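Local structure of manganese-containing pseudocatalase (Thermus thermophilus, 2V8T) at the interface of chains A and B and the interface of chains A and C. The protein breaks down hydrogen peroxide to water and oxygen as a catalase, using a pair of manganese ions bound in each subunit. Residues are numbered along the deposited sequence; one frame, centred on the assembly and turned at random. Chains: chain A/B/C, Manganese-containing pseudocatalase.

Contact 1: the interface of chains A and B. Residues chain A 30, 37, 74, 123-125; chain B 45, 133, 138.
B:Tyr45 pushes its ring from chain B into a socket on chain A lined by A:Leu30, A:Met37, A:Ser123 and A:Val125. With CG anti to its own carbonyl carbon (chi1 -81°), the side chain leaves helix 36-49 of chain B and points its hydroxyl at the neighbouring subunit. Beyond CB, the first ring atom, CG, already lies under the A:Val125 methyl CG2. That methyl sits over the middle of one face, 3.5 Å from the ring centroid, a CH-pi contact in which it touches all six ring carbons almost evenly. At the rim, CD1 faces the A:Ser123 hydroxyl oxygen OG at 3.8 Å, in the plane of the ring. Next along this edge, CE1 meets A:Leu30 CD2 at 3.9 Å, also in plane, while on the other edge CE2 lies 4.1 Å from the thioether sulfur SD of A:Met37. The tip, OH, ends 3.2 Å from A:Met37 SD and 3.4 Å from A:Leu30 CD1. A tyrosine suits this place because its flat ring offers a face to the branched valine and an edge to leucine, and methionine, bent at chi2 and chi3, can fold its polarisable sulfur round to the hydroxyl. B:Val138 CB lies 4.0 Å from A:Val125 CG2, so chain B meets this methyl from two directions. The socket is built from helices 28-31 and 36-49 and the loop at 123-125 of chain A, with A:Ile74 of the metal-bearing helix 57-85 behind it.

Contact 2: the interface of chains A and C. Residues chain A 28, 161, 164; chain C 116-119, 280.
A:Arg164 and C:Glu280 cross at about a right angle, the guanidinium and carboxylate planes turned 66° apart. The arginine chain runs extended from CG to NE, carrying its flat head from helix 144-166 of chain A to the chain C backbone. There the guanidinium works along its edge: NH1 gives a hydrogen bond to the carbonyl oxygen O of C:Ile117 at 2.8 Å, and NH2 gives another to the carbonyl oxygen O of C:Glu280, also at 2.8 Å. C:Glu280, bent at chi2 (-65°), brings its carboxylate OE1 to 2.7 Å from NE of A:Arg164, a salt bridge. OE1 stands over the guanidinium rather than in front of the NE hydrogen, so the contact is a charge attraction and not a hydrogen bond. Arginine suits the site because one planar head can serve two backbone carbonyls and an acid together, probably helping to hold the deposited six-chain assembly together.

A:His161 offers a ring face to methyl CG2 of C:Ile117, which lies 3.6 Å above the plane and toward the rim. The same methyl also touches CB of A:Ala28, 4.1 Å from CG2 of C:Ile117; the small alanine leaves room for the branched side chain. Over the same imidazole face, past the rim, CE1 of A:His161 lies 3.7 Å from CA of C:Ala118.

Contact 3: the interface of chains A and B. Residues chain A 58-59, 246-247, 249; chain B 297, 300, 302.
Helix 288-298 of chain B, with B:Leu297 in its last turn, and the tail after it lie against the start of helix 57-85, the 3-10 turn 244-246 and the loop following that turn in chain A. B:Leu297 is the apolar plug. Its chi1 of -71°, which sets CG opposite the carbonyl carbon, directs methyl CD1 at A:Pro58 and A:Tyr59, 3.9 Å from CB of the proline and 3.6 Å from the phenol oxygen OH of the tyrosine. The leucine crosses the tyrosine side chain at about a right angle, and its second methyl, CD2, turns toward the carbonyl of A:Leu246. In return, CD2 of A:Leu246 comes within 3.4 Å of the B:Leu297 carbonyl oxygen O. A leucine suits position 297 because its two methyls part, CD1 to the proline and tyrosine, CD2 toward A:Leu246.

The carbonyl oxygen of A:Leu246 also draws amines. A:Lys249, bent at chi4 (-56°), folds back within its own chain to give O of A:Leu246 a hydrogen bond from NZ at 2.8 Å. From chain B, NZ of B:Lys300 lies 3.2 Å from the same oxygen, a possible hydrogen bond that is uncertain because this lysine is poorly ordered. A:Lys249 and B:Lys300 meet tip to tip, and the shared acceptor may ease the nearness of two amines. B:Lys302, also poorly ordered, closes the chain. The site lies where the C-terminal end of chain B reaches the start of the long, manganese-binding helix 57-85 of chain A.

Contact 4: the interface of chains A and B. Residues chain A 4, 6, 271-273; chain B 48, 53, 60, 241.
B:Tyr60 carries the aliphatic CG of its own chain's B:Lys53 over the centre of one ring face, while the carboxylate carbon CG of A:Asp6 lies in plane at its edge. B:Tyr241 sets its ring edge, in plane, toward CE2 of B:Tyr60. In this manganese catalase the two tyrosines converge on A:Asp6, pairing subunits across the A-B two-fold interface. B:Tyr60 comes head-on, its ring turned 54° from the carboxylate; B:Tyr241 crosses at about a right angle. Both phenols donate to the same oxygen, OD1: OH of B:Tyr60 at 2.6 Å on the syn lone pair, and OH of B:Tyr241 at 2.7 Å from the anti side and out of the carboxylate plane. The aspartate's chi1 of -158° swings its carboxylate from the backbone N toward chain B. Its short, probably charged head suits a point where two neutral donors meet.

A:Arg4 runs extended past the CE2 and OH corner of B:Tyr241, CD 3.7 Å from CE2, its guanidinium plane 81° from the ring. Its flat head offers two N-H groups, NE and NH2, to one water, which also meets A:Asp6 OD1 and the B:Tyr241 hydroxyl.

B:Lys53 is long enough to span from A:Val271 to two backbone carbonyls: CD touches the valine CG2 at 3.8 Å, and NZ bonds O of A:Phe272 at 2.7 Å, in the carbonyl plane, and O of B:Phe48. The backbone N of B:Lys53 donates to OD2 of A:Asp273 at 2.9 Å, approaching from above the carboxylate.

Contact 1: the interface of chains A and B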
# COMPACT_ATOMS: atom_id res chain seq x y z
N LEU A 30 15.37 -7.91 -7.61
CA LEU A 30 14.83 -8.95 -6.76
C LEU A 30 13.33 -8.70 -6.52
O LEU A 30 12.48 -9.45 -6.96
CB LEU A 30 15.61 -9.06 -5.46
CG LEU A 30 15.17 -10.17 -4.51
CD1 LEU A 30 15.07 -11.54 -5.21
CD2 LEU A 30 16.13 -10.23 -3.33
N MET A 37 11.36 -11.74 -8.49
CA MET A 37 10.13 -12.15 -7.82
C MET A 37 8.94 -12.08 -8.76
O MET A 37 8.03 -12.89 -8.68
CB MET A 37 9.84 -11.31 -6.58
CG MET A 37 10.67 -11.60 -5.41
SD MET A 37 10.18 -13.16 -4.58
CE MET A 37 8.62 -12.71 -3.83
N ILE A 74 15.64 -15.84 -8.14
CA ILE A 74 15.51 -15.09 -6.89
C ILE A 74 16.65 -15.47 -5.97
O ILE A 74 17.20 -14.63 -5.25
CB ILE A 74 14.12 -15.17 -6.21
CG1 ILE A 74 13.70 -16.55 -5.75
CG2 ILE A 74 13.05 -14.54 -7.10
CD1 ILE A 74 12.56 -16.52 -4.71
N SER A 123 19.40 -9.50 2.36
CA SER A 123 18.38 -9.18 1.39
C SER A 123 17.00 -9.13 2.01
O SER A 123 16.70 -9.79 3.02
CB SER A 123 18.38 -10.21 0.24
OG SER A 123 17.77 -11.44 0.57
N LEU A 124 16.13 -8.31 1.38
CA LEU A 124 14.75 -8.14 1.77
C LEU A 124 13.86 -8.25 0.54
O LEU A 124 14.34 -8.21 -0.60
CB LEU A 124 14.55 -6.78 2.49
CG LEU A 124 15.37 -6.62 3.78
CD1 LEU A 124 15.31 -5.16 4.23
CD2 LEU A 124 14.89 -7.54 4.89
N VAL A 125 12.55 -8.39 0.74
CA VAL A 125 11.62 -8.68 -0.38
C VAL A 125 11.05 -7.35 -0.92
O VAL A 125 9.88 -7.01 -0.71
CB VAL A 125 10.54 -9.67 0.05
CG1 VAL A 125 9.81 -10.17 -1.21
CG2 VAL A 125 11.12 -10.85 0.81
N TYR B 45 13.51 -16.80 2.06
CA TYR B 45 14.47 -15.74 2.25
C TYR B 45 15.38 -16.01 3.45
O TYR B 45 16.57 -15.73 3.38
CB TYR B 45 13.78 -14.36 2.35
CG TYR B 45 13.46 -13.81 0.96
CD1 TYR B 45 14.34 -12.98 0.34
CD2 TYR B 45 12.35 -14.25 0.25
CE1 TYR B 45 14.09 -12.53 -0.94
CE2 TYR B 45 12.09 -13.84 -1.03
CZ TYR B 45 12.99 -12.96 -1.61
OH TYR B 45 12.75 -12.49 -2.88
N TRP B 133 -0.79 -9.98 -1.52
CA TRP B 133 0.32 -10.38 -0.67
C TRP B 133 1.44 -9.36 -0.80
O TRP B 133 1.70 -8.85 -1.88
CB TRP B 133 0.81 -11.77 -1.10
CG TRP B 133 1.82 -12.37 -0.15
CD1 TRP B 133 1.53 -13.07 0.99
CD2 TRP B 133 3.22 -12.24 -0.20
NE1 TRP B 133 2.70 -13.39 1.65
CE2 TRP B 133 3.75 -12.89 0.94
CE3 TRP B 133 4.12 -11.62 -1.09
CZ2 TRP B 133 5.11 -12.94 1.21
CZ3 TRP B 133 5.48 -11.71 -0.81
CH2 TRP B 133 5.96 -12.34 0.34
N VAL B 138 7.28 -10.90 5.28
CA VAL B 138 8.49 -11.70 5.51
C VAL B 138 9.32 -11.08 6.61
O VAL B 138 9.55 -9.85 6.64
CB VAL B 138 9.30 -11.80 4.18
CG1 VAL B 138 10.69 -12.39 4.43
CG2 VAL B 138 8.51 -12.63 3.18

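Contact 2: the interface of chains A and C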
# COMPACT_ATOMS: atom_id res chain seq x y z
N ALA A 28 16.27 -3.78 -6.93
CA ALA A 28 15.27 -3.64 -7.99
C ALA A 28 15.07 -4.93 -8.78
O ALA A 28 13.98 -5.22 -9.27
CB ALA A 28 15.67 -2.54 -8.99
N HIS A 161 15.72 -3.24 -16.90
CA HIS A 161 16.13 -2.93 -15.54
C HIS A 161 17.50 -3.52 -15.22
O HIS A 161 18.33 -2.88 -14.58
CB HIS A 161 15.10 -3.38 -14.51
CG HIS A 161 13.86 -2.55 -14.50
ND1 HIS A 161 13.36 -1.77 -15.51
CD2 HIS A 161 13.06 -2.42 -13.43
CE1 HIS A 161 12.22 -1.19 -15.00
NE2 HIS A 161 12.10 -1.56 -13.75
N ARG A 164 20.18 -1.35 -16.80
CA ARG A 164 20.39 -0.07 -16.11
C ARG A 164 21.12 -0.26 -14.78
O ARG A 164 22.03 0.50 -14.46
CB ARG A 164 19.05 0.63 -15.92
CG ARG A 164 18.48 1.12 -17.25
CD ARG A 164 17.01 1.53 -17.13
NE ARG A 164 16.55 2.04 -18.41
CZ ARG A 164 15.30 2.45 -18.63
NH1 ARG A 164 14.35 2.25 -17.75
NH2 ARG A 164 15.03 2.99 -19.81
N PHE C 116 16.18 6.32 -12.56
CA PHE C 116 17.17 5.82 -13.49
C PHE C 116 17.00 4.33 -13.83
O PHE C 116 17.62 3.86 -14.76
CB PHE C 116 18.57 6.08 -12.93
CG PHE C 116 18.84 7.53 -12.77
CD1 PHE C 116 19.30 8.25 -13.89
CD2 PHE C 116 18.62 8.17 -11.58
CE1 PHE C 116 19.50 9.59 -13.85
CE2 PHE C 116 18.78 9.58 -11.52
CZ PHE C 116 19.22 10.25 -12.69
N ILE C 117 16.21 3.60 -13.05
CA ILE C 117 15.95 2.17 -13.28
C ILE C 117 14.58 1.99 -13.91
O ILE C 117 14.46 1.50 -15.03
CB ILE C 117 16.10 1.36 -11.97
CG1 ILE C 117 17.49 1.52 -11.35
CG2 ILE C 117 15.74 -0.11 -12.25
CD1 ILE C 117 17.60 0.97 -9.94
N ALA C 118 13.53 2.36 -13.20
CA ALA C 118 12.18 2.28 -13.75
C ALA C 118 11.95 3.33 -14.83
O ALA C 118 11.35 3.08 -15.86
CB ALA C 118 11.13 2.47 -12.64
N GLY C 119 12.33 4.57 -14.52
CA GLY C 119 12.31 5.61 -15.52
C GLY C 119 13.56 5.56 -16.36
O GLY C 119 14.61 5.07 -15.93
N GLU C 280 20.41 5.27 -20.73
CA GLU C 280 19.05 4.95 -20.38
C GLU C 280 18.29 4.29 -21.53
O GLU C 280 17.11 3.95 -21.41
CB GLU C 280 18.31 6.17 -19.89
CG GLU C 280 18.71 6.53 -18.49
CD GLU C 280 18.31 5.46 -17.46
OE1 GLU C 280 17.59 4.51 -17.81
OE2 GLU C 280 18.73 5.58 -16.27

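Contact 3: the interface of chains A and B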
# COMPACT_ATOMS: atom_id res chain seq x y z
N PRO A 58 2.48 -28.28 -24.79
CA PRO A 58 3.78 -27.69 -25.03
C PRO A 58 3.93 -26.32 -24.35
O PRO A 58 5.02 -25.96 -23.85
CB PRO A 58 3.80 -27.59 -26.57
CG PRO A 58 2.88 -28.75 -27.03
CD PRO A 58 1.79 -28.68 -26.02
N TYR A 59 2.85 -25.57 -24.34
CA TYR A 59 2.84 -24.22 -23.74
C TYR A 59 2.82 -24.29 -22.23
O TYR A 59 3.49 -23.48 -21.55
CB TYR A 59 1.61 -23.44 -24.27
CG TYR A 59 1.59 -23.40 -25.77
CD1 TYR A 59 2.38 -22.53 -26.48
CD2 TYR A 59 0.79 -24.30 -26.49
CE1 TYR A 59 2.40 -22.58 -27.86
CE2 TYR A 59 0.82 -24.35 -27.87
CZ TYR A 59 1.62 -23.46 -28.56
OH TYR A 59 1.61 -23.51 -29.93
N LEU A 246 9.30 -28.75 -28.64
CA LEU A 246 8.30 -28.46 -29.66
C LEU A 246 8.19 -26.97 -29.96
O LEU A 246 7.77 -26.57 -31.05
CB LEU A 246 6.94 -29.03 -29.27
CG LEU A 246 6.92 -30.56 -29.11
CD1 LEU A 246 5.50 -31.00 -28.72
CD2 LEU A 246 7.47 -31.28 -30.36
N ILE A 247 8.52 -26.14 -28.95
CA ILE A 247 8.55 -24.68 -29.08
C ILE A 247 9.99 -24.20 -29.11
O ILE A 247 10.34 -23.29 -29.88
CB ILE A 247 7.74 -24.00 -27.95
CG1 ILE A 247 6.27 -24.38 -28.01
CG2 ILE A 247 7.95 -22.48 -27.99
CD1 ILE A 247 5.50 -24.02 -26.74
N LYS A 249 13.05 -24.52 -30.32
CA LYS A 249 13.70 -25.08 -31.50
C LYS A 249 13.95 -23.94 -32.45
O LYS A 249 13.41 -22.84 -32.29
CB LYS A 249 12.84 -26.18 -32.15
CG LYS A 249 11.56 -25.68 -32.73
CD LYS A 249 10.75 -26.75 -33.41
CE LYS A 249 9.54 -26.19 -34.20
NZ LYS A 249 8.50 -25.29 -33.45
N LEU B 297 2.04 -29.56 -33.51
CA LEU B 297 3.44 -29.45 -33.02
C LEU B 297 4.03 -30.80 -32.79
O LEU B 297 5.26 -30.99 -32.94
CB LEU B 297 3.54 -28.71 -31.71
CG LEU B 297 3.27 -27.21 -31.79
CD1 LEU B 297 3.29 -26.61 -30.35
CD2 LEU B 297 4.31 -26.48 -32.63
N LYS B 300 5.34 -34.34 -36.41
CA LYS B 300 6.53 -33.76 -36.95
C LYS B 300 7.51 -34.88 -37.20
O LYS B 300 7.39 -35.97 -36.64
CB LYS B 300 7.08 -32.78 -35.95
CG LYS B 300 6.45 -31.39 -35.94
CD LYS B 300 7.03 -30.63 -34.75
CE LYS B 300 6.62 -29.20 -34.64
NZ LYS B 300 7.05 -28.69 -33.30
N LYS B 302 11.01 -33.71 -38.28
CA LYS B 302 12.23 -32.97 -37.99
C LYS B 302 13.42 -33.60 -38.71
O LYS B 302 14.27 -32.90 -39.25
CB LYS B 302 12.49 -32.94 -36.49
CG LYS B 302 13.05 -31.62 -36.01
CD LYS B 302 11.95 -30.63 -35.64
CE LYS B 302 10.80 -30.59 -36.65
NZ LYS B 302 9.67 -29.71 -36.21

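Contact 4: the interface of chains A and B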
# COMPACT_ATOMS: atom_id res chain seq x y z
N ARG A 4 14.81 -29.15 -4.13
CA ARG A 4 15.85 -28.13 -4.02
C ARG A 4 17.24 -28.79 -4.12
O ARG A 4 17.48 -29.86 -3.56
CB ARG A 4 15.71 -27.40 -2.70
CG ARG A 4 16.64 -26.23 -2.52
CD ARG A 4 16.33 -25.49 -1.23
NE ARG A 4 17.15 -24.30 -1.09
CZ ARG A 4 16.76 -23.23 -0.41
NH1 ARG A 4 15.62 -23.18 0.23
NH2 ARG A 4 17.56 -22.14 -0.41
N ASP A 6 21.28 -27.59 -3.45
CA ASP A 6 22.01 -26.56 -2.71
C ASP A 6 23.21 -26.03 -3.55
O ASP A 6 24.37 -26.15 -3.16
CB ASP A 6 22.47 -27.08 -1.35
CG ASP A 6 22.74 -25.95 -0.36
OD1 ASP A 6 21.83 -25.05 -0.24
OD2 ASP A 6 23.79 -25.95 0.30
N VAL A 271 26.54 -22.19 -3.02
CA VAL A 271 25.80 -21.19 -2.36
C VAL A 271 26.73 -20.28 -1.56
O VAL A 271 27.91 -20.59 -1.31
CB VAL A 271 24.65 -21.74 -1.49
CG1 VAL A 271 23.67 -22.51 -2.35
CG2 VAL A 271 25.15 -22.52 -0.30
N PHE A 272 26.21 -19.11 -1.18
CA PHE A 272 26.95 -18.06 -0.50
C PHE A 272 26.58 -18.03 0.98
O PHE A 272 25.40 -18.13 1.32
CB PHE A 272 26.62 -16.71 -1.14
CG PHE A 272 27.28 -15.55 -0.43
CD1 PHE A 272 28.64 -15.38 -0.48
CD2 PHE A 272 26.52 -14.69 0.34
CE1 PHE A 272 29.25 -14.36 0.25
CE2 PHE A 272 27.14 -13.67 1.05
CZ PHE A 272 28.49 -13.52 1.01
N ASP A 273 27.59 -17.85 1.82
CA ASP A 273 27.39 -17.70 3.26
C ASP A 273 28.10 -16.41 3.69
O ASP A 273 29.34 -16.30 3.61
CB ASP A 273 27.96 -18.92 3.97
CG ASP A 273 27.78 -18.92 5.48
OD1 ASP A 273 27.45 -17.90 6.09
OD2 ASP A 273 27.97 -20.03 6.07
N PHE B 48 18.04 -18.20 2.07
CA PHE B 48 19.02 -17.47 1.28
C PHE B 48 20.00 -16.74 2.19
O PHE B 48 21.22 -16.71 1.98
CB PHE B 48 18.34 -16.47 0.35
CG PHE B 48 17.39 -17.05 -0.67
CD1 PHE B 48 17.41 -18.39 -1.07
CD2 PHE B 48 16.44 -16.20 -1.26
CE1 PHE B 48 16.53 -18.87 -2.03
CE2 PHE B 48 15.60 -16.68 -2.26
CZ PHE B 48 15.64 -18.01 -2.63
N LYS B 53 25.83 -21.59 7.18
CA LYS B 53 25.21 -22.71 6.46
C LYS B 53 25.91 -24.05 6.72
O LYS B 53 25.26 -25.09 6.63
CB LYS B 53 25.17 -22.40 4.96
CG LYS B 53 24.20 -21.25 4.60
CD LYS B 53 24.16 -21.00 3.09
CE LYS B 53 23.03 -20.09 2.63
NZ LYS B 53 23.29 -18.65 2.96
N TYR B 60 20.11 -24.92 9.05
CA TYR B 60 20.02 -24.53 7.64
C TYR B 60 19.25 -25.55 6.85
O TYR B 60 18.34 -25.24 6.07
CB TYR B 60 21.42 -24.33 7.08
CG TYR B 60 21.41 -24.03 5.60
CD1 TYR B 60 20.73 -22.91 5.08
CD2 TYR B 60 22.06 -24.85 4.71
CE1 TYR B 60 20.71 -22.68 3.72
CE2 TYR B 60 22.05 -24.60 3.34
CZ TYR B 60 21.39 -23.49 2.86
OH TYR B 60 21.39 -23.18 1.52
N TYR B 241 20.70 -31.53 2.16
CA TYR B 241 19.92 -31.33 3.38
C TYR B 241 19.68 -32.67 4.10
O TYR B 241 18.58 -32.98 4.55
CB TYR B 241 18.61 -30.58 3.13
CG TYR B 241 18.77 -29.42 2.20
CD1 TYR B 241 19.68 -28.40 2.48
CD2 TYR B 241 18.12 -29.35 0.98
CE1 TYR B 241 19.89 -27.36 1.60
CE2 TYR B 241 18.34 -28.32 0.09
CZ TYR B 241 19.22 -27.32 0.38
OH TYR B 241 19.41 -26.30 -0.53
O HOH W 1 19.82 -23.42 -1.82

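Contacts 1, 3 and 4 belong to one two-fold interface between chains A and B, so each recurs with the chains exchanged. The centres of their C-alpha atoms lie about 16 Å apart for contacts 1 and 4 and about 35 Å for contacts 1 and 3. Helix 36-49 of chain B serves contacts 1 and 4, and helix 57-85 appears in contacts 1, 3 and 4, tying pairing to the helices that carry manganese ligands. Contact 2, about 19 Å from contact 1, joins chain C and shares helix 28-31 with it, which may couple the two interfaces of the deposited six-chain assembly.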